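Local coordinates for response regulator receiver modulated diguanylate cyclase with PAS/PAC sensor (Desulfovibrio desulfuricans subsp. desulfuricans str., PDB 3CG0) that synthesises cyclic di-GMP through its GGDEF domain, probably under control of a PAS sensor and of a receiver domain, the part present here, that is likely to be phosphorylated, at the interface of chains A and B. Numbering follows the deposited sequence. Chains: chain A/B, Response regulator receiver modulated diguanylate cyclase with PAS/PAC sensor.

All three contacts appear to arise from one exchange of segments: helix 94-101, strand 107-111 and helix 115-131 of one chain pack on the sheet of the other, as in a domain-swapped receiver pair, though the structure alone does not show whether this is the biological form. Contact 1 lies about 13 Å from contact 2 and 11 Å from contact 3, while contacts 2 and 3 are about 18 Å apart, measured between C-alpha centres. Contacts 1 and 3 share A:Gln92 and B:Thr89, and strand 85-90 of chain B runs through all three. Contacts 1 and 2 thus resemble a receiver interior, and contact 3 joins the exchanged strand to the crossover.

Contact 1: the interface of chains A and B. Residues chain A 92, 96-97, 100, 105, 108; chain B 62, 71, 87, 89.
The tip of B:Ile62 forms the apolar centre, with A:Phe97, A:Ala100 and A:Tyr108 gathered round it. Its CG1 stands anti to the backbone N (chi1 -161°), and the extended chain beyond carries the methyl B:Ile62 CD1 to 3.6 Å from ring atom CE1 of A:Phe97. The two side chains cross at about a right angle. The same methyl, B:Ile62 CD1, meets A:Ala100 CB at 3.8 Å, while CE1 of the A:Tyr108 ring approaches it from another direction. At the edge of the A:Phe97 ring, and in its plane, sit A:Tyr108 CD1 and the methyl CG2 of B:Thr89.

An aromatic pair extends this core. A:Tyr108 and B:Phe87 lie side by side and point the same way, with A:Tyr108 CD1 3.5 Å from B:Phe87 CB. Farther out, A:Pro105 lays CB and CG against the CD2-CE2 side of the B:Phe87 ring, A:Pro105 CB reaching B:Phe87 CD2 at 3.6 Å. B:Val71 brings its methyls up to the backbone of helix 94-101, where B:Val71 CG1 lies 3.8 Å from A:Ala100 CA. Interior packing of a receiver domain is thereby made between two chains, with A:Tyr108 as the switch aromatic and B:Thr89 as the conserved hydroxyl residue of the family. At the rim, the poorly ordered A:Gln92 crosses B:Thr89. In the parallel bridge between strands, the carbonyl O of B:Phe87 lies 3.2 Å from A:Tyr108 CA.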
ATOM      1  N   GLN A  92       0.906   1.577   4.681  1.00 89.17           N
ATOM      2  CA  GLN A  92       0.703   0.148   5.031  1.00 92.11           C
ATOM      3  C   GLN A  92       1.947  -0.747   5.107  1.00 91.09           C
ATOM      4  O   GLN A  92       2.266  -1.509   4.183  1.00 90.62           O
ATOM      5  CB  GLN A  92      -0.458  -0.521   4.259  1.00 92.52           C
ATOM      6  CG  GLN A  92      -0.443  -0.453   2.736  1.00 95.00           C
ATOM      7  CD  GLN A  92      -1.534  -1.322   2.116  1.00 94.33           C
ATOM      8  OE1 GLN A  92      -2.551  -1.620   2.753  1.00 91.02           O
ATOM      9  NE2 GLN A  92      -1.331  -1.721   0.863  1.00 94.35           N
ATOM     10  N   THR A  96       1.723  -3.378  10.435  1.00 62.18           N
ATOM     11  CA  THR A  96       0.264  -3.353  10.543  1.00 59.80           C
ATOM     12  C   THR A  96      -0.343  -4.725  10.246  1.00 51.71           C
ATOM     13  O   THR A  96      -1.341  -5.105  10.857  1.00 46.96           O
ATOM     14  CB  THR A  96      -0.398  -2.236   9.684  1.00 63.87           C
ATOM     15  OG1 THR A  96       0.332  -2.049   8.463  1.00 67.43           O
ATOM     16  CG2 THR A  96      -0.411  -0.928  10.456  1.00 69.05           C
ATOM     17  N   PHE A  97       0.277  -5.471   9.335  1.00 47.97           N
ATOM     18  CA  PHE A  97      -0.154  -6.840   9.037  1.00 49.59           C
ATOM     19  C   PHE A  97       0.276  -7.878  10.075  1.00 51.77           C
ATOM     20  O   PHE A  97      -0.290  -8.972  10.120  1.00 54.44           O
ATOM     21  CB  PHE A  97       0.272  -7.264   7.625  1.00 47.02           C
ATOM     22  CG  PHE A  97      -0.468  -6.547   6.539  1.00 45.97           C
ATOM     23  CD1 PHE A  97      -1.790  -6.880   6.237  1.00 41.47           C
ATOM     24  CD2 PHE A  97       0.139  -5.514   5.835  1.00 49.13           C
ATOM     25  CE1 PHE A  97      -2.490  -6.202   5.240  1.00 41.70           C
ATOM     26  CE2 PHE A  97      -0.559  -4.831   4.837  1.00 53.74           C
ATOM     27  CZ  PHE A  97      -1.874  -5.171   4.542  1.00 45.35           C
ATOM     28  N   ALA A 100      -2.415  -7.312  12.637  1.00 51.24           N
ATOM     29  CA  ALA A 100      -3.678  -7.791  12.049  1.00 48.31           C
ATOM     30  C   ALA A 100      -3.821  -9.298  12.120  1.00 49.43           C
ATOM     31  O   ALA A 100      -4.932  -9.805  12.231  1.00 49.10           O
ATOM     32  CB  ALA A 100      -3.821  -7.323  10.610  1.00 45.79           C
ATOM     33  N   PRO A 105      -8.239 -12.503  11.046  1.00 47.06           N
ATOM     34  CA  PRO A 105      -9.350 -12.154  10.188  1.00 41.14           C
ATOM     35  C   PRO A 105      -9.587 -13.275   9.185  1.00 43.02           C
ATOM     36  O   PRO A 105      -8.732 -14.153   9.031  1.00 41.33           O
ATOM     37  CB  PRO A 105      -8.828 -10.918   9.467  1.00 40.42           C
ATOM     38  CG  PRO A 105      -7.389 -11.120   9.394  1.00 37.20           C
ATOM     39  CD  PRO A 105      -7.014 -11.775  10.657  1.00 44.85           C
ATOM     40  N   TYR A 108      -8.198 -10.645   3.456  1.00 33.07           N
ATOM     41  CA  TYR A 108      -7.920  -9.270   3.088  1.00 30.29           C
ATOM     42  C   TYR A 108      -8.310  -9.047   1.635  1.00 38.12           C
ATOM     43  O   TYR A 108      -7.965  -9.852   0.763  1.00 40.51           O
ATOM     44  CB  TYR A 108      -6.433  -8.923   3.268  1.00 33.29           C
ATOM     45  CG  TYR A 108      -5.835  -9.216   4.632  1.00 37.83           C
ATOM     46  CD1 TYR A 108      -5.664  -8.200   5.570  1.00 29.74           C
ATOM     47  CD2 TYR A 108      -5.396 -10.502   4.966  1.00 34.88           C
ATOM     48  CE1 TYR A 108      -5.107  -8.463   6.819  1.00 31.80           C
ATOM     49  CE2 TYR A 108      -4.844 -10.775   6.197  1.00 32.54           C
ATOM     50  CZ  TYR A 108      -4.704  -9.759   7.123  1.00 35.80           C
ATOM     51  OH  TYR A 108      -4.148 -10.045   8.338  1.00 37.77           O
TER
ATOM     52  N   ILE B  62      -8.360  -1.533   7.164  1.00 37.57           N
ATOM     53  CA  ILE B  62      -7.145  -1.825   7.960  1.00 33.23           C
ATOM     54  C   ILE B  62      -6.365  -0.543   8.348  1.00 43.13           C
ATOM     55  O   ILE B  62      -5.680  -0.504   9.370  1.00 50.98           O
ATOM     56  CB  ILE B  62      -6.228  -2.903   7.296  1.00 29.99           C
ATOM     57  CG1 ILE B  62      -5.272  -3.522   8.329  1.00 30.02           C
ATOM     58  CG2 ILE B  62      -5.459  -2.337   6.109  1.00 30.29           C
ATOM     59  CD1 ILE B  62      -4.525  -4.749   7.838  1.00 30.50           C
ATOM     60  N   VAL B  71      -7.037  -2.250  13.171  1.00 37.56           N
ATOM     61  CA  VAL B  71      -6.784  -3.552  13.794  1.00 40.01           C
ATOM     62  C   VAL B  71      -7.475  -3.675  15.166  1.00 44.60           C
ATOM     63  O   VAL B  71      -8.116  -4.696  15.451  1.00 48.73           O
ATOM     64  CB  VAL B  71      -5.260  -3.820  13.863  1.00 42.71           C
ATOM     65  CG1 VAL B  71      -4.943  -5.151  14.528  1.00 42.79           C
ATOM     66  CG2 VAL B  71      -4.655  -3.775  12.447  1.00 32.51           C
ATOM     67  N   PHE B  87     -10.691  -7.687   6.304  1.00 36.71           N
ATOM     68  CA  PHE B  87      -9.959  -6.436   6.221  1.00 28.72           C
ATOM     69  C   PHE B  87      -9.913  -5.925   4.798  1.00 34.66           C
ATOM     70  O   PHE B  87      -9.705  -6.683   3.850  1.00 38.71           O
ATOM     71  CB  PHE B  87      -8.541  -6.591   6.748  1.00 32.00           C
ATOM     72  CG  PHE B  87      -8.413  -6.445   8.231  1.00 40.55           C
ATOM     73  CD1 PHE B  87      -8.819  -5.279   8.870  1.00 30.79           C
ATOM     74  CD2 PHE B  87      -7.827  -7.461   8.987  1.00 42.26           C
ATOM     75  CE1 PHE B  87      -8.665  -5.136  10.254  1.00 33.45           C
ATOM     76  CE2 PHE B  87      -7.672  -7.337  10.367  1.00 30.56           C
ATOM     77  CZ  PHE B  87      -8.087  -6.168  11.001  1.00 29.39           C
ATOM     78  N   THR B  89      -7.967  -3.404   2.363  1.00 40.53           N
ATOM     79  CA  THR B  89      -6.643  -2.815   2.243  1.00 44.27           C
ATOM     80  C   THR B  89      -6.565  -1.965   0.974  1.00 47.80           C
ATOM     81  O   THR B  89      -7.520  -1.908   0.200  1.00 48.60           O
ATOM     82  CB  THR B  89      -5.562  -3.923   2.208  1.00 47.52           C
ATOM     83  OG1 THR B  89      -5.706  -4.695   1.015  1.00 49.05           O
ATOM     84  CG2 THR B  89      -5.700  -4.862   3.395  1.00 42.55           C
TER

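Contact 2: the interface of chains A and B. Residues chain A 106, 121-122, 125-126; chain B 57, 59, 84, 86.
B:Ile57, B:Ile86 and A:Ile122 bury 41, 39 and 32 Å² respectively, and their branched side chains carry the packing of helix 115-131 of chain A on the sheet of chain B. B:Ile57 reaches the helix with two branches. Its CG1 is anti to the backbone N (chi1 -164°), sending the end methyl B:Ile57 CD1 to within 3.7 Å of A:Ala125 CB. On the other branch, B:Ile57 CG2 meets A:Ile122 CG2 methyl to methyl at 3.9 Å, the two side chains running at a slant to one another.

A:Ile122 also works in two directions. While CG2 serves B:Ile57, the other branch ends in A:Ile122 CD1, which touches B:Leu59 CD1 at 4.0 Å, the leucine crossing it at about a right angle. B:Ile86 packs next to this pair. The end methyl B:Ile86 CD1 sits 3.8 Å from the backbone O of A:Ser121, and B:Ile86 CG1 lies 3.9 Å from ring atom CD2 of A:Phe106. Phenylalanine and isoleucine point the same way, side by side. One face of the A:Phe106 ring is covered within its own chain by A:Ala125 CB, offset toward the rim, so the small alanine serves both ring and B:Ile57. B:Pro84 flanks the helix at greater distance. The contact is the usual helix-on-sheet layer of a receiver fold made between chains, and it seats the exchanged C-terminal helix, the part that leads on toward the rest of the enzyme.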
ATOM      1  N   PHE A 106     -10.728 -13.258   8.504  1.00 37.46           N
ATOM      2  CA  PHE A 106     -10.960 -14.239   7.469  1.00 35.58           C
ATOM      3  C   PHE A 106      -9.981 -14.028   6.311  1.00 40.69           C
ATOM      4  O   PHE A 106      -9.486 -14.988   5.721  1.00 47.61           O
ATOM      5  CB  PHE A 106     -12.413 -14.201   6.973  1.00 35.12           C
ATOM      6  CG  PHE A 106     -12.660 -15.090   5.776  1.00 38.87           C
ATOM      7  CD1 PHE A 106     -12.807 -16.471   5.935  1.00 33.65           C
ATOM      8  CD2 PHE A 106     -12.717 -14.548   4.486  1.00 30.61           C
ATOM      9  CE1 PHE A 106     -13.023 -17.300   4.823  1.00 30.19           C
ATOM     10  CE2 PHE A 106     -12.928 -15.360   3.375  1.00 31.57           C
ATOM     11  CZ  PHE A 106     -13.071 -16.740   3.538  1.00 32.58           C
ATOM     12  N   SER A 121     -16.291 -13.961  -0.786  1.00 46.03           N
ATOM     13  CA  SER A 121     -15.559 -13.943   0.491  1.00 44.21           C
ATOM     14  C   SER A 121     -16.476 -13.837   1.692  1.00 46.79           C
ATOM     15  O   SER A 121     -16.193 -14.414   2.738  1.00 43.51           O
ATOM     16  CB  SER A 121     -14.576 -12.777   0.529  1.00 47.46           C
ATOM     17  OG  SER A 121     -13.983 -12.581  -0.740  1.00 52.78           O
ATOM     18  N   ILE A 122     -17.562 -13.083   1.552  1.00 46.77           N
ATOM     19  CA  ILE A 122     -18.508 -12.927   2.654  1.00 49.56           C
ATOM     20  C   ILE A 122     -19.231 -14.244   2.928  1.00 49.28           C
ATOM     21  O   ILE A 122     -19.227 -14.719   4.065  1.00 52.50           O
ATOM     22  CB  ILE A 122     -19.503 -11.763   2.414  1.00 47.41           C
ATOM     23  CG1 ILE A 122     -18.775 -10.420   2.511  1.00 42.03           C
ATOM     24  CG2 ILE A 122     -20.624 -11.792   3.434  1.00 52.37           C
ATOM     25  CD1 ILE A 122     -19.672  -9.231   2.314  1.00 34.25           C
ATOM     26  N   ALA A 125     -17.032 -16.712   4.520  1.00 48.03           N
ATOM     27  CA  ALA A 125     -16.656 -16.315   5.879  1.00 45.33           C
ATOM     28  C   ALA A 125     -17.739 -16.591   6.921  1.00 45.81           C
ATOM     29  O   ALA A 125     -17.427 -16.981   8.052  1.00 44.76           O
ATOM     30  CB  ALA A 125     -16.278 -14.859   5.911  1.00 43.91           C
ATOM     31  N   ILE A 126     -18.997 -16.360   6.542  1.00 49.06           N
ATOM     32  CA  ILE A 126     -20.136 -16.569   7.441  1.00 61.62           C
ATOM     33  C   ILE A 126     -20.306 -18.061   7.699  1.00 64.70           C
ATOM     34  O   ILE A 126     -20.367 -18.492   8.857  1.00 70.68           O
ATOM     35  CB  ILE A 126     -21.451 -15.953   6.873  1.00 62.56           C
ATOM     36  CG1 ILE A 126     -21.360 -14.423   6.863  1.00 51.35           C
ATOM     37  CG2 ILE A 126     -22.677 -16.416   7.683  1.00 61.20           C
ATOM     38  CD1 ILE A 126     -22.430 -13.741   6.027  1.00 61.40           C
TER
ATOM     39  N   ILE B  57     -21.356 -10.148   9.606  1.00 50.49           N
ATOM     40  CA  ILE B  57     -19.961  -9.929   9.235  1.00 35.86           C
ATOM     41  C   ILE B  57     -19.554  -8.444   9.322  1.00 36.62           C
ATOM     42  O   ILE B  57     -20.370  -7.571   9.057  1.00 39.24           O
ATOM     43  CB  ILE B  57     -19.666 -10.555   7.840  1.00 39.50           C
ATOM     44  CG1 ILE B  57     -18.164 -10.698   7.611  1.00 30.83           C
ATOM     45  CG2 ILE B  57     -20.397  -9.809   6.728  1.00 42.93           C
ATOM     46  CD1 ILE B  57     -17.844 -11.580   6.453  1.00 41.40           C
ATOM     47  N   LEU B  59     -16.795  -5.632   7.805  1.00 39.59           N
ATOM     48  CA  LEU B  59     -15.796  -5.243   6.821  0.50 34.94           C
ATOM     49  C   LEU B  59     -15.056  -4.022   7.368  1.00 34.62           C
ATOM     50  O   LEU B  59     -15.650  -2.969   7.570  1.00 33.18           O
ATOM     51  CB  LEU B  59     -16.478  -4.928   5.484  0.50 36.42           C
ATOM     52  CG  LEU B  59     -16.649  -5.974   4.369  0.50 35.04           C
ATOM     53  CD1 LEU B  59     -17.180  -7.359   4.817  0.50 21.00           C
ATOM     54  CD2 LEU B  59     -17.540  -5.382   3.281  0.50 34.93           C
ATOM     55  N   PRO B  84     -16.924 -12.522  12.496  1.00 45.74           N
ATOM     56  CA  PRO B  84     -15.793 -12.685  11.592  1.00 46.43           C
ATOM     57  C   PRO B  84     -15.486 -11.336  10.912  1.00 48.89           C
ATOM     58  O   PRO B  84     -16.399 -10.529  10.692  1.00 46.15           O
ATOM     59  CB  PRO B  84     -16.300 -13.726  10.587  1.00 40.00           C
ATOM     60  CG  PRO B  84     -17.759 -13.532  10.557  1.00 36.79           C
ATOM     61  CD  PRO B  84     -18.151 -13.142  11.967  1.00 46.41           C
ATOM     62  N   ILE B  86     -13.418  -9.204   7.728  1.00 33.59           N
ATOM     63  CA  ILE B  86     -12.643  -9.103   6.500  1.00 33.81           C
ATOM     64  C   ILE B  86     -12.009  -7.717   6.474  1.00 38.27           C
ATOM     65  O   ILE B  86     -12.696  -6.703   6.656  1.00 34.47           O
ATOM     66  CB  ILE B  86     -13.499  -9.355   5.265  1.00 34.49           C
ATOM     67  CG1 ILE B  86     -13.851 -10.837   5.171  1.00 22.12           C
ATOM     68  CG2 ILE B  86     -12.783  -8.912   3.968  1.00 32.35           C
ATOM     69  CD1 ILE B  86     -15.014 -11.105   4.248  1.00 22.01           C
TER

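Contact 3: the interface of chains A and B. Residues chain A 63, 90, 92, 110-112; chain B 89-92.
A:Lys111 and B:Thr89 join strands of different chains into a parallel sheet, and A:Gln92 and B:Gln92 each bond to the backbone of Ser90 in the other chain; this looks like the polar crossover region of a segment-swapped pair, and it probably stabilises the exchanged arrangement, although the structure alone does not show that the pair forms in the cell. The strand pairing rests on A:Lys111 N, which donates to B:Thr89 O at 2.7 Å, nearly straight at the hydrogen, with the donor tilted from the carbonyl plane. Two residues beyond B:Thr89, the hydroxyl OG of B:Ser91 donates to A:Lys111 O at 2.7 Å, lying in the plane of that carbonyl; the serine holds OG between the backbone N and the carbonyl carbon (chi1 55°), which turns it toward the strand end. The next residue, A:Pro112, follows a cis peptide bond, as is usual after the conserved lysine of receivers.

Alongside, A:Ala110 CB packs on B:Ser91 CB, and the sulfur SD of A:Met63 rests 3.9 Å from B:Ser90 CB, its chain bent to reach there.

The two glutamines behave differently. A:Gln92, whose order is poor, gives its amide NE2 to B:Ser90 O at 3.1 Å from well above the carbonyl plane, so this bond is the less regular one. B:Gln92 has CG anti to the backbone N (chi1 -157°) and acts as acceptor: A:Ser90 N donates to B:Gln92 OE1, the amide oxygen, at 3.1 Å, in the carbonyl plane and on a lone pair.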
ATOM      1  N   MET A  63      -4.701   6.556  -4.097  1.00 40.38           N
ATOM      2  CA  MET A  63      -5.731   5.522  -3.927  1.00 49.69           C
ATOM      3  C   MET A  63      -7.092   6.198  -3.985  1.00 51.42           C
ATOM      4  O   MET A  63      -7.533   6.833  -3.023  1.00 52.64           O
ATOM      5  CB  MET A  63      -5.537   4.797  -2.581  1.00 54.30           C
ATOM      6  CG  MET A  63      -6.662   3.828  -2.129  1.00 64.46           C
ATOM      7  SD  MET A  63      -6.730   2.238  -2.995  1.00 65.76           S
ATOM      8  CE  MET A  63      -8.032   2.551  -4.203  1.00 60.11           C
ATOM      9  N   SER A  90      -0.349   5.954   1.199  1.00 59.32           N
ATOM     10  CA  SER A  90      -0.698   5.193   2.389  1.00 66.90           C
ATOM     11  C   SER A  90       0.564   4.695   3.090  1.00 74.20           C
ATOM     12  O   SER A  90       1.655   4.678   2.506  1.00 77.33           O
ATOM     13  CB  SER A  90      -1.597   4.014   2.009  1.00 68.16           C
ATOM     14  OG  SER A  90      -2.214   3.434   3.144  1.00 74.44           O
ATOM     15  N   GLN A  92       0.906   1.577   4.681  1.00 89.17           N
ATOM     16  CA  GLN A  92       0.703   0.148   5.031  1.00 92.11           C
ATOM     17  C   GLN A  92       1.947  -0.747   5.107  1.00 91.09           C
ATOM     18  O   GLN A  92       2.266  -1.509   4.183  1.00 90.62           O
ATOM     19  CB  GLN A  92      -0.458  -0.521   4.259  1.00 92.52           C
ATOM     20  CG  GLN A  92      -0.443  -0.453   2.736  1.00 95.00           C
ATOM     21  CD  GLN A  92      -1.534  -1.322   2.116  1.00 94.33           C
ATOM     22  OE1 GLN A  92      -2.551  -1.620   2.753  1.00 91.02           O
ATOM     23  NE2 GLN A  92      -1.331  -1.721   0.863  1.00 94.35           N
ATOM     24  N   ALA A 110      -8.180  -6.091  -1.382  1.00 40.57           N
ATOM     25  CA  ALA A 110      -7.620  -4.821  -1.827  1.00 33.20           C
ATOM     26  C   ALA A 110      -8.671  -3.942  -2.491  1.00 37.02           C
ATOM     27  O   ALA A 110      -9.461  -4.431  -3.304  1.00 40.77           O
ATOM     28  CB  ALA A 110      -6.466  -5.083  -2.790  1.00 39.51           C
ATOM     29  N   LYS A 111      -8.680  -2.653  -2.141  1.00 38.45           N
ATOM     30  CA  LYS A 111      -9.462  -1.627  -2.851  1.00 43.92           C
ATOM     31  C   LYS A 111      -8.800  -1.333  -4.187  1.00 48.29           C
ATOM     32  O   LYS A 111      -7.585  -1.166  -4.226  1.00 50.62           O
ATOM     33  CB  LYS A 111      -9.490  -0.318  -2.065  1.00 43.07           C
ATOM     34  CG  LYS A 111     -10.517  -0.254  -0.958  1.00 46.48           C
ATOM     35  CD  LYS A 111      -9.954   0.523   0.221  1.00 49.06           C
ATOM     36  CE  LYS A 111     -10.487   1.924   0.320  1.00 60.11           C
ATOM     37  NZ  LYS A 111     -10.120   2.501   1.649  1.00 68.49           N
ATOM     38  N   PRO A 112      -9.581  -1.234  -5.282  1.00 52.96           N
ATOM     39  CA  PRO A 112     -11.033  -1.415  -5.400  1.00 50.62           C
ATOM     40  C   PRO A 112     -11.435  -2.884  -5.447  1.00 49.76           C
ATOM     41  O   PRO A 112     -10.762  -3.692  -6.085  1.00 51.28           O
ATOM     42  CB  PRO A 112     -11.374  -0.709  -6.716  1.00 52.40           C
ATOM     43  CG  PRO A 112     -10.115  -0.703  -7.507  1.00 52.66           C
ATOM     44  CD  PRO A 112      -8.957  -0.865  -6.570  1.00 49.66           C
TER
ATOM     45  N   THR B  89      -7.967  -3.404   2.363  1.00 40.53           N
ATOM     46  CA  THR B  89      -6.643  -2.815   2.243  1.00 44.27           C
ATOM     47  C   THR B  89      -6.565  -1.965   0.974  1.00 47.80           C
ATOM     48  O   THR B  89      -7.520  -1.908   0.200  1.00 48.60           O
ATOM     49  CB  THR B  89      -5.562  -3.923   2.208  1.00 47.52           C
ATOM     50  OG1 THR B  89      -5.706  -4.695   1.015  1.00 49.05           O
ATOM     51  CG2 THR B  89      -5.700  -4.862   3.395  1.00 42.55           C
ATOM     52  N   SER B  90      -5.451  -1.271   0.776  1.00 55.95           N
ATOM     53  CA  SER B  90      -5.202  -0.578  -0.482  0.50 59.39           C
ATOM     54  C   SER B  90      -4.421  -1.501  -1.417  1.00 64.93           C
ATOM     55  O   SER B  90      -3.708  -2.404  -0.956  1.00 67.22           O
ATOM     56  CB  SER B  90      -4.437   0.723  -0.231  0.50 59.00           C
ATOM     57  OG  SER B  90      -5.095   1.507   0.751  0.50 50.83           O
ATOM     58  N   SER B  91      -4.560  -1.292  -2.726  1.00 70.49           N
ATOM     59  CA  SER B  91      -3.804  -2.087  -3.699  1.00 77.46           C
ATOM     60  C   SER B  91      -2.549  -1.343  -4.163  1.00 80.49           C
ATOM     61  O   SER B  91      -2.257  -1.288  -5.361  1.00 83.06           O
ATOM     62  CB  SER B  91      -4.678  -2.469  -4.897  1.00 79.99           C
ATOM     63  OG  SER B  91      -5.247  -1.316  -5.494  1.00 86.71           O
ATOM     64  N   GLN B  92      -1.807  -0.793  -3.201  1.00 80.23           N
ATOM     65  CA  GLN B  92      -0.641   0.045  -3.474  1.00 79.74           C
ATOM     66  C   GLN B  92       0.610  -0.781  -3.831  1.00 80.02           C
ATOM     67  O   GLN B  92       1.555  -0.887  -3.044  1.00 78.68           O
ATOM     68  CB  GLN B  92      -0.382   0.970  -2.282  1.00 78.92           C
ATOM     69  CG  GLN B  92       0.404   2.226  -2.611  1.00 73.91           C
ATOM     70  CD  GLN B  92       0.475   3.177  -1.437  1.00 71.01           C
ATOM     71  OE1 GLN B  92      -0.465   3.926  -1.180  1.00 71.52           O
ATOM     72  NE2 GLN B  92       1.594   3.154  -0.718  1.00 66.60           N
TER